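Local structure of hypothetical UPF0271 protein TTHB195 (Thermus thermophilus, 2DFA) at residues G56-A61 / P104-K109. The protein probably catalyses, as subunit A of a three-component 5-oxoprolinase, the ATP-dependent cleavage of 5-oxoproline to L-glutamate. Numbering follows the deposited sequence.
Sequences GVAVGA and PLHHVK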
loop_
_atom_site.group_PDB
_atom_site.type_symbol
_atom_site.label_atom_id
_atom_site.label_comp_id
_atom_site.label_asym_id
_atom_site.label_seq_id
_atom_site.Cartn_x
_atom_site.Cartn_y
_atom_site.Cartn_z
ATOM N N GLY A 56 25.406 -17.544 10.104
ATOM C CA GLY A 56 25.366 -17.649 11.553
ATOM C C GLY A 56 25.150 -16.323 12.265
ATOM O O GLY A 56 25.705 -16.090 13.342
ATOM N N VAL A 57 24.342 -15.456 11.660
ATOM C CA VAL A 57 24.030 -14.142 12.225
ATOM C C VAL A 57 22.703 -14.219 12.987
ATOM O O VAL A 57 21.741 -14.819 12.504
ATOM C CB VAL A 57 23.901 -13.085 11.102
ATOM C CG1 VAL A 57 23.471 -11.743 11.682
ATOM C CG2 VAL A 57 25.234 -12.943 10.365
ATOM N N ALA A 58 22.659 -13.624 14.175
ATOM C CA ALA A 58 21.445 -13.628 14.992
ATOM C C ALA A 58 20.454 -12.638 14.390
ATOM O O ALA A 58 20.830 -11.533 14.022
ATOM C CB ALA A 58 21.767 -13.230 16.424
ATOM N N VAL A 59 19.188 -13.029 14.311
ATOM C CA VAL A 59 18.180 -12.155 13.720
ATOM C C VAL A 59 17.208 -11.558 14.729
ATOM O O VAL A 59 16.660 -12.260 15.577
ATOM C CB VAL A 59 17.381 -12.920 12.634
ATOM C CG1 VAL A 59 16.230 -12.056 12.107
ATOM C CG2 VAL A 59 18.316 -13.311 11.501
ATOM N N GLY A 60 17.003 -10.249 14.624
ATOM C CA GLY A 60 16.075 -9.559 15.500
ATOM C C GLY A 60 15.099 -8.784 14.628
ATOM O O GLY A 60 15.365 -8.576 13.442
ATOM N N ALA A 61 13.979 -8.356 15.204
ATOM C CA ALA A 61 12.975 -7.600 14.452
ATOM C C ALA A 61 13.297 -6.112 14.445
ATOM O O ALA A 61 13.751 -5.553 15.443
ATOM C CB ALA A 61 11.584 -7.834 15.046
ATOM N N PRO A 104 15.695 -18.776 16.273
ATOM C CA PRO A 104 14.921 -18.054 17.283
ATOM C C PRO A 104 14.925 -16.560 16.965
ATOM O O PRO A 104 15.762 -16.086 16.195
ATOM C CB PRO A 104 15.685 -18.355 18.562
ATOM C CG PRO A 104 17.118 -18.290 18.079
ATOM C CD PRO A 104 17.066 -19.047 16.749
ATOM N N LEU A 105 13.975 -15.827 17.536
ATOM C CA LEU A 105 13.927 -14.380 17.358
ATOM C C LEU A 105 14.878 -13.893 18.445
ATOM O O LEU A 105 14.614 -14.065 19.634
ATOM C CB LEU A 105 12.520 -13.841 17.610
ATOM C CG LEU A 105 12.404 -12.321 17.496
ATOM C CD1 LEU A 105 12.766 -11.875 16.076
ATOM C CD2 LEU A 105 10.988 -11.893 17.863
ATOM N N HIS A 106 15.987 -13.295 18.032
ATOM C CA HIS A 106 17.022 -12.849 18.959
ATOM C C HIS A 106 16.757 -11.574 19.752
ATOM O O HIS A 106 17.095 -11.489 20.936
ATOM C CB HIS A 106 18.335 -12.725 18.184
ATOM C CG HIS A 106 19.503 -12.310 19.021
ATOM N ND1 HIS A 106 20.016 -11.032 18.999
ATOM C CD2 HIS A 106 20.284 -13.017 19.873
ATOM C CE1 HIS A 106 21.068 -10.970 19.796
ATOM N NE2 HIS A 106 21.251 -12.160 20.339
ATOM N N HIS A 107 16.156 -10.578 19.112
ATOM C CA HIS A 107 15.887 -9.321 19.794
ATOM C C HIS A 107 14.890 -8.482 19.001
ATOM O O HIS A 107 14.374 -8.915 17.973
ATOM C CB HIS A 107 17.188 -8.520 19.933
ATOM C CG HIS A 107 17.790 -8.122 18.619
ATOM N ND1 HIS A 107 18.521 -8.992 17.838
ATOM C CD2 HIS A 107 17.719 -6.964 17.922
ATOM C CE1 HIS A 107 18.873 -8.387 16.718
ATOM N NE2 HIS A 107 18.397 -7.154 16.744
ATOM N N VAL A 108 14.620 -7.289 19.512
ATOM C CA VAL A 108 13.746 -6.340 18.838
ATOM C C VAL A 108 14.414 -4.980 18.946
ATOM O O VAL A 108 14.975 -4.626 19.988
ATOM C CB VAL A 108 12.340 -6.260 19.477
ATOM C CG1 VAL A 108 11.531 -5.143 18.798
ATOM C CG2 VAL A 108 11.611 -7.591 19.318
ATOM N N LYS A 109 14.370 -4.230 17.851
ATOM C CA LYS A 109 14.945 -2.899 17.794
ATOM C C LYS A 109 14.123 -2.070 16.808
ATOM O O LYS A 109 14.121 -2.346 15.608
ATOM C CB LYS A 109 16.389 -2.954 17.302
ATOM C CG LYS A 109 17.017 -1.585 17.071
ATOM C CD LYS A 109 18.369 -1.735 16.375
ATOM C CE LYS A 109 19.002 -0.395 16.055
ATOM N NZ LYS A 109 20.224 -0.584 15.216
HETATM O O HOH W 1 18.336 -15.594 15.435
#
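The imidazole of His-107 lies over the CA of Gly-60, with the CA 3.4 Å from the ring centroid in a CH-pi contact. A chi1 of 63° puts CG of His-107 between the backbone N and the carbonyl carbon. The neighbouring ring does likewise: CB of Ala-58 stands over one face of His-106, 3.7 Å from its centroid. The two imidazoles are joined ND1 to ND1 at 2.8 Å, and either could be the donor. Their NE2 atoms also bind, His-106 to the C-terminal carboxylate of Phe-250 and His-107 to Asn-32. Both rings are thus fixed at each nitrogen. Strand 58-62 pairs in parallel with strand 30-34. Residues 104-109, in the loop between helices 80-100 and 112-120, cross beside its other edge, bridged at Ala-61 and Val-108. Val-108 also bonds by its backbone to Pro-140, next to strand 141-143. The curled parallel sheet is consistent with a distorted beta/alpha barrel. Three backbone bonds join the segments: His-106 N to Val-59 O (2.7 Å), Ala-61 N to His-107 O and Lys-109 N to Ala-61 O. One water links Val-59 N to Pro-104 O. On the side facing helix 80-100, Leu-105 CD1 packs 4.3 Å from Ala-61 CB. The extended Lys-109 chain leads away to a salt bridge with Glu-163.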